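PDB 7CHU: putative pectin lyase from Geobacillus virus E2, which acts as the tailspike of a thermophilic bacteriophage, a trimer that probably recognises, and may cleave, polysaccharide on the surface of the host cell. Local coordinates for residues V115-G120 against I135-A140; T145-T150 against E175-D180. One frame throughout, in Å; residues are numbered along the deposited sequence.

Interaction 1 (V115-G120 against I135-A140); sequences VYFPTG and IRLVGA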
ATOM      1  N   VAL A 115     -18.111 -13.109 -17.996  1.00 11.39           N
ATOM      2  CA  VAL A 115     -19.095 -12.517 -18.895  1.00 12.09           C
ATOM      3  C   VAL A 115     -18.529 -11.186 -19.379  1.00 15.58           C
ATOM      4  O   VAL A 115     -18.345 -10.249 -18.590  1.00 14.03           O
ATOM      5  CB  VAL A 115     -20.447 -12.314 -18.203  1.00 13.76           C
ATOM      6  CG1 VAL A 115     -21.404 -11.576 -19.157  1.00 13.52           C
ATOM      7  CG2 VAL A 115     -21.034 -13.662 -17.774  1.00 13.60           C
ATOM      8  N   TYR A 116     -18.259 -11.080 -20.675  1.00 12.43           N
ATOM      9  CA  TYR A 116     -17.498  -9.961 -21.206  1.00 13.86           C
ATOM     10  C   TYR A 116     -18.425  -8.990 -21.920  1.00 15.71           C
ATOM     11  O   TYR A 116     -19.255  -9.411 -22.739  1.00 14.43           O
ATOM     12  CB  TYR A 116     -16.418 -10.443 -22.173  1.00 11.70           C
ATOM     13  CG  TYR A 116     -15.688  -9.261 -22.752  1.00 13.37           C
ATOM     14  CD1 TYR A 116     -14.822  -8.514 -21.963  1.00 14.53           C
ATOM     15  CD2 TYR A 116     -15.910  -8.853 -24.062  1.00 16.32           C
ATOM     16  CE1 TYR A 116     -14.146  -7.398 -22.486  1.00 17.42           C
ATOM     17  CE2 TYR A 116     -15.251  -7.745 -24.587  1.00 19.12           C
ATOM     18  CZ  TYR A 116     -14.373  -7.026 -23.802  1.00 17.21           C
ATOM     19  OH  TYR A 116     -13.724  -5.922 -24.330  1.00 25.33           O
ATOM     20  N   PHE A 117     -18.272  -7.702 -21.613  1.00 15.25           N
ATOM     21  CA  PHE A 117     -19.091  -6.623 -22.183  1.00 15.22           C
ATOM     22  C   PHE A 117     -18.185  -5.780 -23.074  1.00 13.60           C
ATOM     23  O   PHE A 117     -17.370  -5.003 -22.543  1.00 16.33           O
ATOM     24  CB  PHE A 117     -19.702  -5.723 -21.089  1.00 12.44           C
ATOM     25  CG  PHE A 117     -20.673  -6.399 -20.158  1.00 12.33           C
ATOM     26  CD1 PHE A 117     -20.253  -7.369 -19.262  1.00 12.96           C
ATOM     27  CD2 PHE A 117     -21.994  -5.997 -20.124  1.00 12.28           C
ATOM     28  CE1 PHE A 117     -21.155  -7.973 -18.402  1.00 11.95           C
ATOM     29  CE2 PHE A 117     -22.917  -6.594 -19.263  1.00 11.55           C
ATOM     30  CZ  PHE A 117     -22.495  -7.587 -18.401  1.00 12.01           C
ATOM     31  N   PRO A 118     -18.292  -5.856 -24.400  1.00 14.58           N
ATOM     32  CA  PRO A 118     -17.437  -5.031 -25.267  1.00 16.42           C
ATOM     33  C   PRO A 118     -17.779  -3.559 -25.116  1.00 18.61           C
ATOM     34  O   PRO A 118     -18.818  -3.182 -24.561  1.00 16.65           O
ATOM     35  CB  PRO A 118     -17.757  -5.519 -26.694  1.00 19.57           C
ATOM     36  CG  PRO A 118     -18.480  -6.848 -26.513  1.00 18.28           C
ATOM     37  CD  PRO A 118     -19.183  -6.738 -25.185  1.00 15.68           C
ATOM     38  N   THR A 119     -16.859  -2.728 -25.606  1.00 14.30           N
ATOM     39  CA  THR A 119     -17.056  -1.283 -25.641  1.00 14.98           C
ATOM     40  C   THR A 119     -18.484  -0.935 -26.034  1.00 17.20           C
ATOM     41  O   THR A 119     -19.025  -1.492 -26.995  1.00 15.55           O
ATOM     42  CB  THR A 119     -16.077  -0.660 -26.628  1.00 17.57           C
ATOM     43  OG1 THR A 119     -14.746  -0.840 -26.127  1.00 19.67           O
ATOM     44  CG2 THR A 119     -16.363   0.837 -26.796  1.00 18.61           C
ATOM     45  N   GLY A 120     -19.119  -0.074 -25.255  1.00 13.65           N
ATOM     46  CA  GLY A 120     -20.485   0.300 -25.563  1.00 16.64           C
ATOM     47  C   GLY A 120     -21.214   0.880 -24.369  1.00 18.57           C
ATOM     48  O   GLY A 120     -20.723   0.894 -23.243  1.00 13.76           O
ATOM     49  N   ILE A 135     -18.497 -16.009 -11.119  1.00 13.33           N
ATOM     50  CA  ILE A 135     -18.902 -15.216 -12.273  1.00 13.45           C
ATOM     51  C   ILE A 135     -18.226 -13.856 -12.160  1.00 16.75           C
ATOM     52  O   ILE A 135     -18.344 -13.180 -11.131  1.00 14.20           O
ATOM     53  CB  ILE A 135     -20.432 -15.084 -12.368  1.00 13.64           C
ATOM     54  CG1 ILE A 135     -21.062 -16.441 -12.713  1.00 18.06           C
ATOM     55  CG2 ILE A 135     -20.817 -14.051 -13.443  1.00 12.08           C
ATOM     56  CD1 ILE A 135     -22.596 -16.374 -13.028  1.00 13.41           C
ATOM     57  N   ARG A 136     -17.506 -13.457 -13.208  1.00 14.27           N
ATOM     58  CA  ARG A 136     -16.870 -12.149 -13.266  1.00 16.25           C
ATOM     59  C   ARG A 136     -17.452 -11.368 -14.433  1.00 13.13           C
ATOM     60  O   ARG A 136     -17.512 -11.887 -15.553  1.00 16.19           O
ATOM     61  CB  ARG A 136     -15.358 -12.283 -13.429  1.00 16.81           C
ATOM     62  CG  ARG A 136     -14.609 -12.475 -12.132  1.00 21.06           C
ATOM     63  CD  ARG A 136     -13.125 -12.319 -12.386  1.00 24.82           C
ATOM     64  NE  ARG A 136     -12.616 -13.419 -13.192  1.00 26.18           N
ATOM     65  CZ  ARG A 136     -11.682 -13.301 -14.131  1.00 26.29           C
ATOM     66  NH1 ARG A 136     -11.145 -12.120 -14.409  1.00 23.07           N
ATOM     67  NH2 ARG A 136     -11.289 -14.373 -14.805  1.00 26.95           N
ATOM     68  N   LEU A 137     -17.869 -10.129 -14.174  1.00 12.90           N
ATOM     69  CA  LEU A 137     -18.349  -9.214 -15.208  1.00 11.95           C
ATOM     70  C   LEU A 137     -17.200  -8.287 -15.617  1.00 14.26           C
ATOM     71  O   LEU A 137     -16.735  -7.468 -14.819  1.00 13.58           O
ATOM     72  CB  LEU A 137     -19.541  -8.403 -14.718  1.00 13.23           C
ATOM     73  CG  LEU A 137     -20.708  -9.128 -14.028  1.00 14.28           C
ATOM     74  CD1 LEU A 137     -21.802  -8.138 -13.582  1.00 11.76           C
ATOM     75  CD2 LEU A 137     -21.297 -10.233 -14.923  1.00 10.98           C
ATOM     76  N   VAL A 138     -16.763  -8.395 -16.865  1.00 14.27           N
ATOM     77  CA  VAL A 138     -15.575  -7.700 -17.351  1.00 15.30           C
ATOM     78  C   VAL A 138     -15.959  -6.888 -18.581  1.00 13.65           C
ATOM     79  O   VAL A 138     -16.555  -7.429 -19.511  1.00 12.40           O
ATOM     80  CB  VAL A 138     -14.453  -8.698 -17.694  1.00 16.50           C
ATOM     81  CG1 VAL A 138     -13.230  -7.964 -18.283  1.00 12.41           C
ATOM     82  CG2 VAL A 138     -14.091  -9.552 -16.468  1.00 14.96           C
ATOM     83  N   GLY A 139     -15.605  -5.600 -18.591  1.00 15.32           N
ATOM     84  CA  GLY A 139     -15.769  -4.750 -19.748  1.00 11.25           C
ATOM     85  C   GLY A 139     -14.448  -4.381 -20.407  1.00 12.84           C
ATOM     86  O   GLY A 139     -13.383  -4.908 -20.090  1.00 13.77           O
ATOM     87  N   ALA A 140     -14.535  -3.445 -21.347  1.00 13.20           N
ATOM     88  CA  ALA A 140     -13.366  -3.015 -22.107  1.00 15.17           C
ATOM     89  C   ALA A 140     -12.609  -1.856 -21.460  1.00 16.17           C
ATOM     90  O   ALA A 140     -11.536  -1.480 -21.951  1.00 16.50           O
ATOM     91  CB  ALA A 140     -13.783  -2.618 -23.521  1.00 17.76           C
TER
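The F117 ring holds the carbonyl oxygen of V138 at its edge, in the ring plane, with CD1 3.7 Å from V138 O, while L137 CB comes in obliquely at 4.0 Å from CE1 of F117. The Y116 ring is reached obliquely by one main-chain oxygen after another: its CD1 is 3.2 Å from V138 O, and its CE1 is 3.5 Å from G139 O. CG of Y116 is anti to the backbone N (chi1 178°); at the far end of the ring, OH lies 3.4 Å from A140 CB, a methyl that T119 OG1 also touches. V138 O accepts one backbone hydrogen bond, from F117 N at 2.7 Å, while the CA-H of Y116 points to the same oxygen. Two further backbone bonds complete the parallel pairing, V115 N to R136 O at 2.8 Å and V138 N to V115 O at 3.0 Å, between strands whose axes run 23° apart. This is the arrangement of a right-handed parallel beta-helix of the pectate lyase-like kind, in which equivalent strands of successive coils stack in register and alternate residues face the interior and the outside. V115, F117 and L137 share one face of the pair: L137 CD2 packs on the CB of V115 and near CE1 of F117. Helix 91-99 lies against this same face, with I98 touching V115 and L137 and I94 touching F117, consistent with a helix capping the open end of the coil. Y116 and V138 occupy the other face, where CG1 of V138 meets CD1 of Y116. Y116 also packs on T72 of a neighbouring subunit, and T119 OG1 hydrogen-bonds to the backbone O of G112 in that same subunit.

Interaction 2 (T145-T150 against E175-D180); sequences TCIKST and EKMCID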
ATOM      1  N   THR A 145     -16.865   0.632 -21.369  1.00 13.39           N
ATOM      2  CA  THR A 145     -18.056  -0.179 -21.161  1.00 13.80           C
ATOM      3  C   THR A 145     -18.860   0.510 -20.063  1.00 15.38           C
ATOM      4  O   THR A 145     -18.400   0.596 -18.919  1.00 14.50           O
ATOM      5  CB  THR A 145     -17.713  -1.614 -20.766  1.00 13.75           C
ATOM      6  OG1 THR A 145     -17.006  -2.251 -21.836  1.00 14.40           O
ATOM      7  CG2 THR A 145     -19.011  -2.401 -20.466  1.00 14.16           C
ATOM      8  N   CYS A 146     -20.043   1.020 -20.411  1.00 14.73           N
ATOM      9  CA  CYS A 146     -20.848   1.780 -19.458  1.00 16.06           C
ATOM     10  C   CYS A 146     -22.285   1.263 -19.432  1.00 16.23           C
ATOM     11  O   CYS A 146     -22.977   1.275 -20.456  1.00 16.62           O
ATOM     12  CB  CYS A 146     -20.817   3.269 -19.800  1.00 19.63           C
ATOM     13  SG  CYS A 146     -21.731   4.313 -18.589  1.00 27.62           S
ATOM     14  N   ILE A 147     -22.735   0.822 -18.262  1.00 15.46           N
ATOM     15  CA  ILE A 147     -24.124   0.419 -18.060  1.00 16.75           C
ATOM     16  C   ILE A 147     -24.911   1.660 -17.653  1.00 19.01           C
ATOM     17  O   ILE A 147     -24.560   2.326 -16.672  1.00 20.68           O
ATOM     18  CB  ILE A 147     -24.220  -0.681 -16.993  1.00 18.77           C
ATOM     19  CG1 ILE A 147     -23.168  -1.796 -17.217  1.00 18.60           C
ATOM     20  CG2 ILE A 147     -25.626  -1.238 -16.922  1.00 19.57           C
ATOM     21  CD1 ILE A 147     -23.264  -2.563 -18.535  1.00 17.26           C
ATOM     22  N   LYS A 148     -25.921   2.021 -18.443  1.00 18.06           N
ATOM     23  CA  LYS A 148     -26.750   3.195 -18.201  1.00 17.90           C
ATOM     24  C   LYS A 148     -28.093   2.755 -17.627  1.00 17.78           C
ATOM     25  O   LYS A 148     -28.921   2.178 -18.338  1.00 15.89           O
ATOM     26  CB  LYS A 148     -26.957   4.000 -19.481  1.00 19.04           C
ATOM     27  CG  LYS A 148     -25.654   4.544 -20.072  1.00 23.77           C
ATOM     28  CD  LYS A 148     -25.284   5.916 -19.579  1.00 25.75           C
ATOM     29  CE  LYS A 148     -24.125   6.497 -20.400  1.00 33.79           C
ATOM     30  NZ  LYS A 148     -23.663   7.807 -19.843  1.00 32.47           N
ATOM     31  N   SER A 149     -28.324   3.044 -16.357  1.00 18.73           N
ATOM     32  CA  SER A 149     -29.536   2.572 -15.685  1.00 17.94           C
ATOM     33  C   SER A 149     -30.693   3.529 -15.899  1.00 15.52           C
ATOM     34  O   SER A 149     -30.523   4.749 -15.830  1.00 17.73           O
ATOM     35  CB  SER A 149     -29.292   2.428 -14.183  1.00 17.60           C
ATOM     36  OG  SER A 149     -30.421   1.858 -13.532  1.00 18.64           O
ATOM     37  N   THR A 150     -31.889   2.973 -16.096  1.00 20.81           N
ATOM     38  CA  THR A 150     -33.124   3.737 -15.959  1.00 18.12           C
ATOM     39  C   THR A 150     -33.953   3.238 -14.789  1.00 20.57           C
ATOM     40  O   THR A 150     -35.140   3.566 -14.695  1.00 22.93           O
ATOM     41  CB  THR A 150     -33.974   3.671 -17.231  1.00 21.27           C
ATOM     42  OG1 THR A 150     -34.518   2.351 -17.357  1.00 21.99           O
ATOM     43  CG2 THR A 150     -33.141   4.012 -18.477  1.00 20.12           C
ATOM     44  N   GLU A 175     -14.875  -6.032 -13.274  1.00 13.23           N
ATOM     45  CA  GLU A 175     -13.625  -5.425 -13.718  1.00 15.65           C
ATOM     46  C   GLU A 175     -13.894  -4.555 -14.935  1.00 13.19           C
ATOM     47  O   GLU A 175     -14.659  -4.935 -15.819  1.00 14.88           O
ATOM     48  CB  GLU A 175     -12.552  -6.467 -14.083  1.00 14.75           C
ATOM     49  CG  GLU A 175     -12.182  -7.476 -13.006  1.00 22.72           C
ATOM     50  CD  GLU A 175     -11.302  -8.609 -13.576  1.00 29.15           C
ATOM     51  OE1 GLU A 175     -10.501  -8.339 -14.494  1.00 35.01           O
ATOM     52  OE2 GLU A 175     -11.424  -9.772 -13.135  1.00 27.28           O
ATOM     53  N   LYS A 176     -13.279  -3.376 -14.960  1.00 12.54           N
ATOM     54  CA  LYS A 176     -13.144  -2.569 -16.168  1.00 14.75           C
ATOM     55  C   LYS A 176     -14.491  -2.209 -16.818  1.00 16.14           C
ATOM     56  O   LYS A 176     -14.705  -2.427 -18.018  1.00 11.83           O
ATOM     57  CB  LYS A 176     -12.241  -3.292 -17.173  1.00 13.56           C
ATOM     58  CG  LYS A 176     -10.922  -3.745 -16.622  1.00 18.32           C
ATOM     59  CD  LYS A 176     -10.055  -2.544 -16.361  1.00 20.66           C
ATOM     60  CE  LYS A 176      -8.662  -2.912 -15.844  1.00 25.92           C
ATOM     61  NZ  LYS A 176      -7.865  -1.632 -15.720  1.00 28.07           N
ATOM     62  N   MET A 177     -15.362  -1.565 -16.040  1.00 12.81           N
ATOM     63  CA  MET A 177     -16.627  -1.058 -16.565  1.00 14.81           C
ATOM     64  C   MET A 177     -17.214  -0.070 -15.557  1.00 16.75           C
ATOM     65  O   MET A 177     -16.804  -0.036 -14.393  1.00 16.11           O
ATOM     66  CB  MET A 177     -17.623  -2.198 -16.854  1.00 12.66           C
ATOM     67  CG  MET A 177     -18.302  -2.771 -15.608  1.00 19.05           C
ATOM     68  SD  MET A 177     -19.652  -3.964 -16.000  0.64 16.97           S
ATOM     69  CE  MET A 177     -18.675  -5.208 -16.762  1.00  9.60           C
ATOM     70  N   CYS A 178     -18.175   0.741 -16.025  1.00 16.11           N
ATOM     71  CA  CYS A 178     -18.858   1.757 -15.215  1.00 18.07           C
ATOM     72  C   CYS A 178     -20.339   1.406 -15.125  1.00 17.75           C
ATOM     73  O   CYS A 178     -20.936   0.936 -16.102  1.00 17.20           O
ATOM     74  CB  CYS A 178     -18.719   3.191 -15.821  1.00 14.97           C
ATOM     75  SG  CYS A 178     -19.455   4.584 -14.816  1.00 38.38           S
ATOM     76  N   ILE A 179     -20.929   1.627 -13.949  1.00 16.66           N
ATOM     77  CA  ILE A 179     -22.380   1.660 -13.780  1.00 16.38           C
ATOM     78  C   ILE A 179     -22.776   3.115 -13.558  1.00 20.07           C
ATOM     79  O   ILE A 179     -22.332   3.743 -12.588  1.00 20.82           O
ATOM     80  CB  ILE A 179     -22.853   0.783 -12.610  1.00 19.36           C
ATOM     81  CG1 ILE A 179     -22.691  -0.698 -12.949  1.00 21.02           C
ATOM     82  CG2 ILE A 179     -24.334   1.084 -12.307  1.00 18.85           C
ATOM     83  CD1 ILE A 179     -21.281  -1.256 -12.684  1.00 19.55           C
ATOM     84  N   ASP A 180     -23.603   3.654 -14.454  1.00 17.56           N
ATOM     85  CA  ASP A 180     -24.034   5.052 -14.406  1.00 17.46           C
ATOM     86  C   ASP A 180     -25.535   5.077 -14.124  1.00 20.96           C
ATOM     87  O   ASP A 180     -26.342   4.697 -14.989  1.00 16.05           O
ATOM     88  CB  ASP A 180     -23.691   5.758 -15.718  1.00 20.69           C
ATOM     89  CG  ASP A 180     -24.172   7.207 -15.774  1.00 26.37           C
ATOM     90  OD1 ASP A 180     -24.809   7.718 -14.805  1.00 24.41           O
ATOM     91  OD2 ASP A 180     -23.912   7.844 -16.824  1.00 27.67           O
TER
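Strands 145-149 and 177-180 run parallel, 4.6 Å apart at the closest point of their axes and 15° from perfect alignment, joined by four backbone hydrogen bonds: C178 N to T145 O, I147 N to C178 O, D180 N to I147 O and S149 N to D180 O. On the face that carries C146, C178, K148 and D180, the lysine and the aspartate cross obliquely. A bend at chi2 of K148 (-91°) turns CD toward the carboxylate, 3.6 Å from D180 OD2. From there NZ closes a salt bridge to that same oxygen at 3.0 Å, approaching on its anti side and 19° out of the carboxylate plane. The other oxygen, OD1, accepts the backbone N of Q182, which probably limits rotation of the group and fixes the oxygen offered to the lysine. Nearer the backbone of the same face, C146 SG lies 3.8 Å from D180 CB. Such pairing of like positions in adjacent coils is how a parallel beta-helix is built, and the chain turning a corner at K176 marks the passage from one wall of the coil to the next. I147 and I179 lie on the other face, directed into the coil, where I147 CB meets I179 CG1 at 4.3 Å. CG1 of I147 lies at the same separation, 4.3 Å, from M177 SD. Alongside, the M177 and T145 side chains cross obliquely, CB of M177 meeting CG2 of T145 at 3.9 Å. V157 of strand 156-160 packs on both I147 and I179, while F117 of strand 113-117 packs on I147 and M177. Outside, K148 packs on S109 of a neighbouring subunit.

How the interactions relate
Interactions 1 and 2 show how a beta-helix repeats one pairing on successive walls of its coils. Their centres lie about 10 Å apart, and along the chain they come in series: strand 135-139 is followed by strand 145-149. Strand 169-175 pairs with 135-139; beyond the corner at K176, strand 177-180 pairs with 145-149. Direct links join them: R136 NH1 of one contact meets E175 OE2 of the other in a 2.7 Å salt bridge, and at the turn between strands 135-139 and 145-149 T145 OG1 lies 2.8 Å from A140 N, a probable hydrogen bond. Both contacts also touch a neighbouring subunit, so this part of the coil helps to form the trimer interface of the spike.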